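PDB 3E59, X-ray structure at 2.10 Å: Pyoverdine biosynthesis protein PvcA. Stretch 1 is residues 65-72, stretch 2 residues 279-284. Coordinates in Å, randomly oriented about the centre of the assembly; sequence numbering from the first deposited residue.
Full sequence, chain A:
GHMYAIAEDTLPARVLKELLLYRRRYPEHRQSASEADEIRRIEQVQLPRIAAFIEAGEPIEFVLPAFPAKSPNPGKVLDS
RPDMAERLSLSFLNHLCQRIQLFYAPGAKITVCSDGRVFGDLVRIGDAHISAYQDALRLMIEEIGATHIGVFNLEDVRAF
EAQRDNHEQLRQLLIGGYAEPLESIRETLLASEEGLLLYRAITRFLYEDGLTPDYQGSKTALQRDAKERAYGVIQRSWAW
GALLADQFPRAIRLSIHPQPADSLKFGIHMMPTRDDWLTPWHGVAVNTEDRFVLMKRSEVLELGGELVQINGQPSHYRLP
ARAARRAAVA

Stretch 1 (65-72) PAFPAKSP
Stretch 2, residues 279-284: TPWHGV

Two irregular segments of one chain, more than 200 residues apart in sequence, bury 419 Å² between them, running the same way where Lys-70 CA lies 4.4 Å from Trp-281 CA and Ser-71 CA 5.4 Å from His-282 CA. Thr-279 (phi/psi -126/155) makes no contact across, but its O accepts the backbone bond from His-282 N (3.0 Å). Pro-280 (-58/-25) has its CA-to-CB bond toward stretch 1, and Pro-280 CG lies 4.2 Å from Phe-67 CE2; Pro-280 O receives a weak hydrogen bond from Lys-70 NZ (2.8 Å), the lysine chain (-65/148) starting away and bending back (chi1 -127°, chi2 p, chi3 t, chi4 117°). Trp-281 (-83/0; chi1 p, chi2 99°) supplies the largest buried area, its broad indole lying along Ala-66 to Ala-69 (175/160). Pro-68 (-76/-50) CD sits over one indole face, 3.4 Å from the centroid of the Trp-281 five-membered ring, a CH-pi contact. The Ala-66 (-175/176) methyl brings CB to 3.6 Å from Trp-281 CH2, an apolar contact. Phe-67 (55/58; chi1 m, chi2 95°) meets the Trp-281 six-membered ring obliquely, centroids 4.9 Å apart and planes at 47°. Trp-281 O accepts a nearly straight hydrogen bond from Ser-71 (-50/140; chi1 t) N (2.8 Å, 165°). His-282 (-121/6; chi1 m, chi2 -86°) brings ND1 to 3.8 Å from Ser-71 CB. Gly-283 (-151/-163) leads into extended Val-284 (-134/145), clear of stretch 1.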

ATOM      1  N   PRO A  65       5.088   0.767  -2.772  1.00 36.51           N
ATOM      2  CA  PRO A  65       3.995   1.381  -3.518  1.00 36.53           C
ATOM      3  C   PRO A  65       2.738   1.415  -2.649  1.00 38.46           C
ATOM      4  O   PRO A  65       2.200   0.350  -2.277  1.00 36.95           O
ATOM      5  CB  PRO A  65       3.806   0.427  -4.717  1.00 38.96           C
ATOM      6  CG  PRO A  65       5.000  -0.467  -4.708  1.00 38.33           C
ATOM      7  CD  PRO A  65       5.366  -0.590  -3.273  1.00 36.20           C
ATOM      8  N   ALA A  66       2.287   2.623  -2.312  1.00 35.81           N
ATOM      9  CA  ALA A  66       1.214   2.810  -1.327  1.00 35.45           C
ATOM     10  C   ALA A  66       0.813   4.284  -1.208  1.00 37.44           C
ATOM     11  O   ALA A  66       1.429   5.154  -1.822  1.00 35.40           O
ATOM     12  CB  ALA A  66       1.655   2.290   0.043  1.00 35.09           C
ATOM     13  N   PHE A  67      -0.214   4.545  -0.399  1.00 36.67           N
ATOM     14  CA  PHE A  67      -0.696   5.899  -0.111  1.00 36.66           C
ATOM     15  C   PHE A  67      -1.052   6.698  -1.377  1.00 35.56           C
ATOM     16  O   PHE A  67      -0.485   7.778  -1.618  1.00 34.31           O
ATOM     17  CB  PHE A  67       0.313   6.673   0.751  1.00 34.68           C
ATOM     18  CG  PHE A  67       0.566   6.073   2.113  1.00 35.79           C
ATOM     19  CD1 PHE A  67       1.656   5.199   2.323  1.00 35.93           C
ATOM     20  CD2 PHE A  67      -0.236   6.420   3.199  1.00 33.87           C
ATOM     21  CE1 PHE A  67       1.914   4.666   3.594  1.00 33.79           C
ATOM     22  CE2 PHE A  67       0.002   5.887   4.464  1.00 33.26           C
ATOM     23  CZ  PHE A  67       1.083   5.014   4.666  1.00 34.25           C
ATOM     24  N   PRO A  68      -1.977   6.168  -2.198  1.00 37.05           N
ATOM     25  CA  PRO A  68      -2.346   6.861  -3.442  1.00 36.63           C
ATOM     26  C   PRO A  68      -3.257   8.071  -3.229  1.00 36.04           C
ATOM     27  O   PRO A  68      -3.008   9.145  -3.774  1.00 35.56           O
ATOM     28  CB  PRO A  68      -3.086   5.775  -4.244  1.00 38.00           C
ATOM     29  CG  PRO A  68      -3.686   4.891  -3.222  1.00 39.92           C
ATOM     30  CD  PRO A  68      -2.693   4.885  -2.054  1.00 39.48           C
ATOM     31  N   ALA A  69      -4.329   7.865  -2.470  1.00 37.97           N
ATOM     32  CA  ALA A  69      -5.354   8.864  -2.212  1.00 38.27           C
ATOM     33  C   ALA A  69      -6.386   8.122  -1.424  1.00 39.78           C
ATOM     34  O   ALA A  69      -6.421   6.892  -1.456  1.00 36.87           O
ATOM     35  CB  ALA A  69      -5.979   9.386  -3.511  1.00 37.20           C
ATOM     36  N   LYS A  70      -7.224   8.863  -0.708  1.00 40.19           N
ATOM     37  CA  LYS A  70      -8.340   8.261   0.006  1.00 42.73           C
ATOM     38  C   LYS A  70      -9.344   7.654  -0.991  1.00 42.64           C
ATOM     39  O   LYS A  70      -9.491   8.147  -2.119  1.00 41.43           O
ATOM     40  CB  LYS A  70      -9.008   9.319   0.887  1.00 42.99           C
ATOM     41  CG  LYS A  70      -9.159   8.938   2.365  1.00 44.53           C
ATOM     42  CD  LYS A  70      -7.861   8.959   3.124  1.00 40.93           C
ATOM     43  CE  LYS A  70      -8.102   9.045   4.627  1.00 41.57           C
ATOM     44  NZ  LYS A  70      -7.623   7.873   5.408  1.00 39.29           N
ATOM     45  N   SER A  71     -10.014   6.572  -0.590  1.00 40.42           N
ATOM     46  CA  SER A  71     -11.164   6.064  -1.352  1.00 38.25           C
ATOM     47  C   SER A  71     -12.153   7.202  -1.655  1.00 38.96           C
ATOM     48  O   SER A  71     -12.404   8.049  -0.784  1.00 35.44           O
ATOM     49  CB  SER A  71     -11.862   4.953  -0.567  1.00 39.24           C
ATOM     50  OG  SER A  71     -13.209   4.777  -0.982  1.00 38.49           O
ATOM     51  N   PRO A  72     -12.730   7.224  -2.883  1.00 40.18           N
ATOM     52  CA  PRO A  72     -13.673   8.298  -3.228  1.00 40.91           C
ATOM     53  C   PRO A  72     -15.034   8.119  -2.568  1.00 42.62           C
ATOM     54  O   PRO A  72     -15.884   8.992  -2.673  1.00 45.26           O
ATOM     55  CB  PRO A  72     -13.804   8.172  -4.748  1.00 41.60           C
ATOM     56  CG  PRO A  72     -13.546   6.707  -5.020  1.00 42.04           C
ATOM     57  CD  PRO A  72     -12.538   6.271  -3.997  1.00 38.31           C
ATOM     58  N   THR A 279      -6.146  -1.125   4.087  1.00 29.81           N
ATOM     59  CA  THR A 279      -5.143  -0.081   4.163  1.00 33.98           C
ATOM     60  C   THR A 279      -5.784   1.231   4.680  1.00 35.27           C
ATOM     61  O   THR A 279      -6.999   1.409   4.562  1.00 35.49           O
ATOM     62  CB  THR A 279      -4.480   0.141   2.806  1.00 32.49           C
ATOM     63  OG1 THR A 279      -5.473   0.552   1.867  1.00 33.65           O
ATOM     64  CG2 THR A 279      -3.788  -1.156   2.303  1.00 30.97           C
ATOM     65  N   PRO A 280      -4.973   2.125   5.289  1.00 36.54           N
ATOM     66  CA  PRO A 280      -5.490   3.366   5.904  1.00 35.61           C
ATOM     67  C   PRO A 280      -6.259   4.324   4.982  1.00 35.44           C
ATOM     68  O   PRO A 280      -7.102   5.073   5.467  1.00 38.26           O
ATOM     69  CB  PRO A 280      -4.240   4.035   6.476  1.00 33.37           C
ATOM     70  CG  PRO A 280      -3.071   3.365   5.837  1.00 35.18           C
ATOM     71  CD  PRO A 280      -3.515   1.979   5.494  1.00 34.66           C
ATOM     72  N   TRP A 281      -6.004   4.282   3.677  1.00 34.81           N
ATOM     73  CA  TRP A 281      -6.742   5.134   2.737  1.00 33.31           C
ATOM     74  C   TRP A 281      -8.095   4.543   2.315  1.00 33.64           C
ATOM     75  O   TRP A 281      -8.809   5.150   1.529  1.00 33.51           O
ATOM     76  CB  TRP A 281      -5.892   5.514   1.522  1.00 31.32           C
ATOM     77  CG  TRP A 281      -5.185   4.354   0.849  1.00 31.71           C
ATOM     78  CD1 TRP A 281      -5.593   3.680  -0.276  1.00 32.14           C
ATOM     79  CD2 TRP A 281      -3.946   3.752   1.249  1.00 30.66           C
ATOM     80  NE1 TRP A 281      -4.690   2.684  -0.589  1.00 31.14           N
ATOM     81  CE2 TRP A 281      -3.670   2.703   0.328  1.00 33.12           C
ATOM     82  CE3 TRP A 281      -3.038   3.995   2.293  1.00 30.57           C
ATOM     83  CZ2 TRP A 281      -2.524   1.893   0.424  1.00 30.00           C
ATOM     84  CZ3 TRP A 281      -1.890   3.184   2.392  1.00 30.26           C
ATOM     85  CH2 TRP A 281      -1.652   2.147   1.463  1.00 32.22           C
ATOM     86  N   HIS A 282      -8.426   3.365   2.850  1.00 33.19           N
ATOM     87  CA  HIS A 282      -9.710   2.687   2.615  1.00 29.37           C
ATOM     88  C   HIS A 282     -10.464   2.443   3.922  1.00 30.57           C
ATOM     89  O   HIS A 282     -11.506   1.808   3.921  1.00 32.12           O
ATOM     90  CB  HIS A 282      -9.494   1.347   1.896  1.00 27.66           C
ATOM     91  CG  HIS A 282      -9.171   1.487   0.445  1.00 24.85           C
ATOM     92  ND1 HIS A 282     -10.144   1.589  -0.524  1.00 24.76           N
ATOM     93  CD2 HIS A 282      -7.986   1.559  -0.203  1.00 24.15           C
ATOM     94  CE1 HIS A 282      -9.573   1.701  -1.712  1.00 27.82           C
ATOM     95  NE2 HIS A 282      -8.263   1.690  -1.543  1.00 28.43           N
ATOM     96  N   GLY A 283      -9.945   2.963   5.032  1.00 35.41           N
ATOM     97  CA  GLY A 283     -10.565   2.758   6.336  1.00 39.00           C
ATOM     98  C   GLY A 283     -10.322   3.881   7.325  1.00 41.27           C
ATOM     99  O   GLY A 283      -9.939   4.993   6.942  1.00 43.12           O
ATOM    100  N   VAL A 284     -10.566   3.589   8.601  1.00 41.60           N
ATOM    101  CA  VAL A 284     -10.455   4.587   9.678  1.00 43.02           C
ATOM    102  C   VAL A 284      -9.704   4.018  10.864  1.00 42.72           C
ATOM    103  O   VAL A 284      -9.820   2.826  11.166  1.00 44.40           O
ATOM    104  CB  VAL A 284     -11.838   5.118  10.184  1.00 43.32           C
ATOM    105  CG1 VAL A 284     -12.542   5.940   9.121  1.00 43.64           C
ATOM    106  CG2 VAL A 284     -12.733   3.980  10.679  1.00 45.62           C
TER